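Local coordinates for protein 2-hydroxyethylphosphonate dioxygenase (Streptomyces viridochromogenes, PDB 4YAR) that uses a non-heme iron(II) centre and dioxygen to convert 2-hydroxyethylphosphonate to hydroxymethylphosphonate and formate during biosynthesis of the antibiotic phosphinothricin tripeptide, at residues A[252-264]-A[273-285]. The protein carries 1 engineered substitution. Residues are numbered along the deposited sequence; the frame is centred on the assembly and turned at random.
Sequences AAGVPPADLEAAL and LTVLRTLGRALGF
Thr274 O is gripped twice by Thr278, the residue whose methyl CG2 lies 3.6 Å from Ala253 O across the contact: OG1 donates to Thr274 O at 2.8 Å, and Thr278 N adds the helical bond, the two donors arriving from opposite faces of the carbonyl plane. With chi1 at -66°, OG1 is spent within the helix while CG2, anti to the backbone N, reaches Ala253 O and Val255 CG2.

Most of the rest is apolar side-chain packing. Ala253 sits against Ala282, CB to CB 3.8 Å, and the same methyl meets Leu279 CD1. The other branch of Leu279 reaches helix 257-264, where its CD2 lies 3.7 Å from Leu260 CD1, the two side chains crossing at about a right angle. Val275 fits between Val255 and Ala263, its CG1 3.6 Å from Ala263 CB and 4.0 Å from Val255 CG1. Farther along, Leu264 CD2 touches Leu276 CD2, and Leu235 of helix 231-241 packs on Leu260 and Leu264.

Helices 257-264 and 273-283 cross at -114°, with axes 8.9 Å apart. The contact lies within the second Cro/C1-type region, distant from the iron site. No hydrogen bond links the two segments, so the probable helix-turn-helix and the helix after it are joined here mainly by van der Waals packing of methyls and leucine branches.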
ATOM      1  N   ALA A 252     -12.931 -32.671  18.470  1.00 25.01           N
ATOM      2  CA  ALA A 252     -12.798 -31.627  19.435  1.00 27.45           C
ATOM      3  C   ALA A 252     -13.877 -30.592  19.245  1.00 26.99           C
ATOM      4  O   ALA A 252     -14.279 -29.957  20.217  1.00 29.86           O
ATOM      5  CB  ALA A 252     -11.426 -30.948  19.328  1.00 27.45           C
ATOM      6  N   ALA A 253     -14.313 -30.382  18.021  1.00 23.62           N
ATOM      7  CA  ALA A 253     -15.278 -29.294  17.779  1.00 24.87           C
ATOM      8  C   ALA A 253     -16.735 -29.749  17.844  1.00 29.34           C
ATOM      9  O   ALA A 253     -17.664 -28.921  17.761  1.00 28.66           O
ATOM     10  CB  ALA A 253     -15.013 -28.682  16.423  1.00 26.38           C
ATOM     11  N   GLY A 254     -16.933 -31.052  17.996  1.00 31.71           N
ATOM     12  CA  GLY A 254     -18.276 -31.669  17.920  1.00 29.30           C
ATOM     13  C   GLY A 254     -18.882 -31.746  16.541  1.00 31.05           C
ATOM     14  O   GLY A 254     -20.098 -31.795  16.444  1.00 34.78           O
ATOM     15  N   VAL A 255     -18.065 -31.839  15.482  1.00 24.99           N
ATOM     16  CA  VAL A 255     -18.504 -31.765  14.094  1.00 26.36           C
ATOM     17  C   VAL A 255     -18.353 -33.071  13.427  1.00 28.84           C
ATOM     18  O   VAL A 255     -17.269 -33.676  13.501  1.00 28.00           O
ATOM     19  CB  VAL A 255     -17.713 -30.678  13.307  1.00 27.27           C
ATOM     20  CG1 VAL A 255     -17.917 -30.764  11.786  1.00 27.64           C
ATOM     21  CG2 VAL A 255     -18.063 -29.302  13.846  1.00 25.60           C
ATOM     22  N   PRO A 256     -19.433 -33.550  12.759  1.00 29.84           N
ATOM     23  CA  PRO A 256     -19.292 -34.791  12.046  1.00 29.27           C
ATOM     24  C   PRO A 256     -18.333 -34.716  10.908  1.00 30.10           C
ATOM     25  O   PRO A 256     -18.295 -33.733  10.171  1.00 27.08           O
ATOM     26  CB  PRO A 256     -20.734 -35.107  11.529  1.00 31.79           C
ATOM     27  CG  PRO A 256     -21.626 -34.316  12.402  1.00 33.22           C
ATOM     28  CD  PRO A 256     -20.840 -33.086  12.768  1.00 32.89           C
ATOM     29  N   PRO A 257     -17.527 -35.773  10.740  1.00 32.19           N
ATOM     30  CA  PRO A 257     -16.573 -35.885   9.665  1.00 31.52           C
ATOM     31  C   PRO A 257     -17.035 -35.430   8.298  1.00 29.21           C
ATOM     32  O   PRO A 257     -16.332 -34.675   7.643  1.00 30.96           O
ATOM     33  CB  PRO A 257     -16.240 -37.377   9.692  1.00 34.64           C
ATOM     34  CG  PRO A 257     -16.204 -37.641  11.161  1.00 35.65           C
ATOM     35  CD  PRO A 257     -17.424 -36.925  11.659  1.00 35.06           C
ATOM     36  N   ALA A 258     -18.211 -35.881   7.880  1.00 27.65           N
ATOM     37  CA  ALA A 258     -18.802 -35.505   6.608  1.00 27.21           C
ATOM     38  C   ALA A 258     -19.188 -34.022   6.468  1.00 23.55           C
ATOM     39  O   ALA A 258     -19.229 -33.496   5.362  1.00 25.94           O
ATOM     40  CB  ALA A 258     -20.055 -36.372   6.366  1.00 32.42           C
ATOM     41  N   ASP A 259     -19.534 -33.389   7.570  1.00 28.86           N
ATOM     42  CA  ASP A 259     -19.851 -31.964   7.561  1.00 26.44           C
ATOM     43  C   ASP A 259     -18.525 -31.145   7.372  1.00 28.40           C
ATOM     44  O   ASP A 259     -18.525 -30.140   6.663  1.00 24.20           O
ATOM     45  CB  ASP A 259     -20.592 -31.537   8.849  1.00 30.62           C
ATOM     46  CG  ASP A 259     -22.041 -32.154   9.009  1.00 33.54           C
ATOM     47  OD1 ASP A 259     -22.542 -32.890   8.145  1.00 40.42           O
ATOM     48  OD2 ASP A 259     -22.678 -31.876  10.035  1.00 36.31           O
ATOM     49  N   LEU A 260     -17.411 -31.572   7.957  1.00 25.87           N
ATOM     50  CA  LEU A 260     -16.106 -30.894   7.666  1.00 27.62           C
ATOM     51  C   LEU A 260     -15.720 -30.980   6.215  1.00 28.42           C
ATOM     52  O   LEU A 260     -15.419 -29.979   5.622  1.00 25.68           O
ATOM     53  CB  LEU A 260     -15.002 -31.410   8.589  1.00 27.13           C
ATOM     54  CG  LEU A 260     -13.646 -30.772   8.423  1.00 28.96           C
ATOM     55  CD1 LEU A 260     -13.713 -29.258   8.611  1.00 27.37           C
ATOM     56  CD2 LEU A 260     -12.688 -31.384   9.421  1.00 27.38           C
ATOM     57  N   GLU A 261     -15.803 -32.169   5.604  1.00 27.30           N
ATOM     58  CA  GLU A 261     -15.526 -32.317   4.170  1.00 30.06           C
ATOM     59  C   GLU A 261     -16.460 -31.471   3.299  1.00 27.54           C
ATOM     60  O   GLU A 261     -16.026 -30.825   2.328  1.00 29.97           O
ATOM     61  CB  GLU A 261     -15.595 -33.793   3.743  1.00 31.90           C
ATOM     62  CG  GLU A 261     -14.595 -34.704   4.474  1.00 35.13           C
ATOM     63  CD  GLU A 261     -13.139 -34.285   4.282  1.00 37.20           C
ATOM     64  OE1 GLU A 261     -12.695 -34.173   3.117  1.00 40.93           O
ATOM     65  OE2 GLU A 261     -12.440 -34.063   5.307  1.00 38.38           O
ATOM     66  N   ALA A 262     -17.724 -31.423   3.666  1.00 26.35           N
ATOM     67  CA  ALA A 262     -18.704 -30.638   2.884  1.00 27.17           C
ATOM     68  C   ALA A 262     -18.365 -29.159   2.976  1.00 26.81           C
ATOM     69  O   ALA A 262     -18.423 -28.447   1.981  1.00 23.53           O
ATOM     70  CB  ALA A 262     -20.098 -30.874   3.406  1.00 27.63           C
ATOM     71  N   ALA A 263     -17.973 -28.728   4.183  1.00 27.71           N
ATOM     72  CA  ALA A 263     -17.555 -27.322   4.399  1.00 24.56           C
ATOM     73  C   ALA A 263     -16.329 -26.890   3.621  1.00 25.82           C
ATOM     74  O   ALA A 263     -16.290 -25.741   3.118  1.00 28.00           O
ATOM     75  CB  ALA A 263     -17.335 -27.081   5.882  1.00 28.14           C
ATOM     76  N   LEU A 264     -15.366 -27.803   3.456  1.00 26.30           N
ATOM     77  CA  LEU A 264     -14.160 -27.512   2.698  1.00 25.45           C
ATOM     78  C   LEU A 264     -14.458 -27.449   1.208  1.00 25.93           C
ATOM     79  O   LEU A 264     -13.795 -26.725   0.531  1.00 22.87           O
ATOM     80  CB  LEU A 264     -12.993 -28.496   3.045  1.00 24.26           C
ATOM     81  CG  LEU A 264     -12.642 -28.514   4.530  1.00 26.22           C
ATOM     82  CD1 LEU A 264     -11.812 -29.759   4.875  1.00 27.11           C
ATOM     83  CD2 LEU A 264     -11.904 -27.222   4.879  1.00 24.08           C
ATOM     84  N   LEU A 273     -19.619 -21.950   6.328  1.00 26.48           N
ATOM     85  CA  LEU A 273     -19.144 -20.929   7.233  1.00 29.28           C
ATOM     86  C   LEU A 273     -19.379 -21.357   8.709  1.00 26.25           C
ATOM     87  O   LEU A 273     -18.452 -21.278   9.515  1.00 26.60           O
ATOM     88  CB  LEU A 273     -19.842 -19.625   6.865  1.00 33.18           C
ATOM     89  CG  LEU A 273     -19.164 -18.475   7.589  1.00 36.53           C
ATOM     90  CD1 LEU A 273     -18.925 -17.342   6.596  1.00 41.05           C
ATOM     91  CD2 LEU A 273     -20.071 -18.048   8.732  1.00 39.00           C
ATOM     92  N   THR A 274     -20.533 -21.952   9.017  1.00 24.54           N
ATOM     93  CA  THR A 274     -20.795 -22.361  10.412  1.00 29.34           C
ATOM     94  C   THR A 274     -19.891 -23.473  10.946  1.00 23.39           C
ATOM     95  O   THR A 274     -19.456 -23.388  12.115  1.00 22.22           O
ATOM     96  CB  THR A 274     -22.243 -22.805  10.629  1.00 36.36           C
ATOM     97  OG1 THR A 274     -22.453 -24.020   9.902  1.00 45.09           O
ATOM     98  CG2 THR A 274     -23.173 -21.707  10.137  1.00 36.84           C
ATOM     99  N   VAL A 275     -19.569 -24.448  10.085  1.00 23.02           N
ATOM    100  CA  VAL A 275     -18.650 -25.544  10.430  1.00 22.21           C
ATOM    101  C   VAL A 275     -17.234 -24.949  10.694  1.00 21.44           C
ATOM    102  O   VAL A 275     -16.599 -25.269  11.678  1.00 21.88           O
ATOM    103  CB  VAL A 275     -18.548 -26.598   9.312  1.00 21.60           C
ATOM    104  CG1 VAL A 275     -17.386 -27.548   9.500  1.00 21.16           C
ATOM    105  CG2 VAL A 275     -19.836 -27.436   9.216  1.00 23.24           C
ATOM    106  N   LEU A 276     -16.753 -24.117   9.772  1.00 20.71           N
ATOM    107  CA  LEU A 276     -15.399 -23.571   9.917  1.00 20.89           C
ATOM    108  C   LEU A 276     -15.256 -22.666  11.133  1.00 20.94           C
ATOM    109  O   LEU A 276     -14.225 -22.676  11.787  1.00 21.99           O
ATOM    110  CB  LEU A 276     -14.944 -22.901   8.654  1.00 23.00           C
ATOM    111  CG  LEU A 276     -14.891 -23.873   7.472  1.00 20.90           C
ATOM    112  CD1 LEU A 276     -14.554 -23.105   6.222  1.00 22.02           C
ATOM    113  CD2 LEU A 276     -13.873 -25.022   7.653  1.00 22.44           C
ATOM    114  N   ARG A 277     -16.316 -21.939  11.438  0.50 20.19           N
ATOM    115  CA  ARG A 277     -16.328 -21.079  12.587  0.50 19.51           C
ATOM    116  C   ARG A 277     -16.305 -21.888  13.874  0.50 19.63           C
ATOM    117  O   ARG A 277     -15.612 -21.528  14.801  0.50 19.38           O
ATOM    118  CB  ARG A 277     -17.519 -20.159  12.604  0.50 19.36           C
ATOM    119  CG  ARG A 277     -17.356 -19.071  13.662  0.50 19.58           C
ATOM    120  CD  ARG A 277     -18.144 -17.837  13.264  0.50 20.36           C
ATOM    121  NE  ARG A 277     -17.827 -16.699  14.106  0.50 21.05           N
ATOM    122  CZ  ARG A 277     -18.674 -15.694  14.348  0.50 21.29           C
ATOM    123  NH1 ARG A 277     -19.906 -15.669  13.805  0.50 19.11           N
ATOM    124  NH2 ARG A 277     -18.285 -14.719  15.159  0.50 22.81           N
ATOM    125  N   THR A 278     -17.067 -22.968  13.905  1.00 20.46           N
ATOM    126  CA  THR A 278     -17.144 -23.837  15.060  1.00 21.80           C
ATOM    127  C   THR A 278     -15.766 -24.520  15.282  1.00 21.13           C
ATOM    128  O   THR A 278     -15.268 -24.592  16.419  1.00 23.27           O
ATOM    129  CB  THR A 278     -18.168 -24.913  14.823  1.00 23.62           C
ATOM    130  OG1 THR A 278     -19.463 -24.309  14.728  1.00 24.68           O
ATOM    131  CG2 THR A 278     -18.104 -25.868  15.962  1.00 24.44           C
ATOM    132  N   LEU A 279     -15.149 -24.959  14.182  1.00 22.06           N
ATOM    133  CA  LEU A 279     -13.786 -25.477  14.274  1.00 21.79           C
ATOM    134  C   LEU A 279     -12.774 -24.445  14.756  1.00 20.30           C
ATOM    135  O   LEU A 279     -11.932 -24.723  15.637  1.00 20.18           O
ATOM    136  CB  LEU A 279     -13.313 -25.990  12.917  1.00 27.67           C
ATOM    137  CG  LEU A 279     -12.989 -27.462  12.840  1.00 34.74           C
ATOM    138  CD1 LEU A 279     -14.273 -28.258  12.703  1.00 38.78           C
ATOM    139  CD2 LEU A 279     -12.127 -27.693  11.620  1.00 33.78           C
ATOM    140  N   GLY A 280     -12.865 -23.224  14.215  1.00 17.50           N
ATOM    141  CA  GLY A 280     -11.939 -22.170  14.663  1.00 17.64           C
ATOM    142  C   GLY A 280     -12.064 -21.830  16.119  1.00 16.06           C
ATOM    143  O   GLY A 280     -11.055 -21.552  16.795  1.00 17.83           O
ATOM    144  N   ARG A 281     -13.281 -21.753  16.598  1.00 19.97           N
ATOM    145  CA  ARG A 281     -13.527 -21.466  18.046  1.00 23.27           C
ATOM    146  C   ARG A 281     -12.883 -22.543  18.885  1.00 23.78           C
ATOM    147  O   ARG A 281     -12.236 -22.260  19.898  1.00 23.01           O
ATOM    148  CB  ARG A 281     -15.046 -21.489  18.422  1.00 29.22           C
ATOM    149  CG  ARG A 281     -15.842 -20.276  17.991  1.00 41.85           C
ATOM    150  CD  ARG A 281     -17.168 -20.145  18.769  1.00 51.69           C
ATOM    151  NE  ARG A 281     -18.088 -19.235  18.080  1.00 56.85           N
ATOM    152  CZ  ARG A 281     -18.986 -19.575  17.150  1.00 59.85           C
ATOM    153  NH1 ARG A 281     -19.153 -20.839  16.759  1.00 58.21           N
ATOM    154  NH2 ARG A 281     -19.743 -18.623  16.607  1.00 62.77           N
ATOM    155  N   ALA A 282     -13.061 -23.798  18.463  1.00 23.73           N
ATOM    156  CA  ALA A 282     -12.614 -24.932  19.270  1.00 22.51           C
ATOM    157  C   ALA A 282     -11.118 -25.078  19.302  1.00 22.97           C
ATOM    158  O   ALA A 282     -10.580 -25.458  20.335  1.00 21.06           O
ATOM    159  CB  ALA A 282     -13.225 -26.214  18.764  1.00 22.82           C
ATOM    160  N   LEU A 283     -10.464 -24.838  18.171  1.00 21.61           N
ATOM    161  CA  LEU A 283      -8.997 -25.023  17.990  1.00 24.89           C
ATOM    162  C   LEU A 283      -8.125 -23.790  18.095  1.00 23.78           C
ATOM    163  O   LEU A 283      -6.869 -23.869  18.164  1.00 21.83           O
ATOM    164  CB  LEU A 283      -8.754 -25.675  16.633  1.00 26.52           C
ATOM    165  CG  LEU A 283      -9.285 -27.107  16.414  1.00 32.65           C
ATOM    166  CD1 LEU A 283      -8.140 -27.879  15.756  1.00 36.36           C
ATOM    167  CD2 LEU A 283      -9.656 -27.866  17.667  1.00 32.65           C
ATOM    168  N   GLY A 284      -8.768 -22.621  18.135  1.00 21.99           N
ATOM    169  CA  GLY A 284      -8.019 -21.390  18.346  1.00 20.59           C
ATOM    170  C   GLY A 284      -7.477 -20.785  17.053  1.00 18.50           C
ATOM    171  O   GLY A 284      -6.312 -20.366  17.012  1.00 18.33           O
ATOM    172  N   PHE A 285      -8.278 -20.734  15.997  1.00 16.46           N
ATOM    173  CA  PHE A 285      -7.902 -20.031  14.787  1.00 18.65           C
ATOM    174  C   PHE A 285      -9.043 -19.191  14.216  1.00 18.41           C
ATOM    175  O   PHE A 285     -10.196 -19.357  14.607  1.00 18.17           O
ATOM    176  CB  PHE A 285      -7.299 -20.997  13.707  1.00 18.76           C
ATOM    177  CG  PHE A 285      -8.257 -21.965  13.127  1.00 18.87           C
ATOM    178  CD1 PHE A 285      -9.116 -21.597  12.104  1.00 19.59           C
ATOM    179  CD2 PHE A 285      -8.225 -23.315  13.515  1.00 21.22           C
ATOM    180  CE1 PHE A 285      -9.995 -22.513  11.557  1.00 22.17           C
ATOM    181  CE2 PHE A 285      -9.092 -24.217  12.947  1.00 20.68           C
ATOM    182  CZ  PHE A 285      -9.978 -23.833  11.996  1.00 21.61           C
TER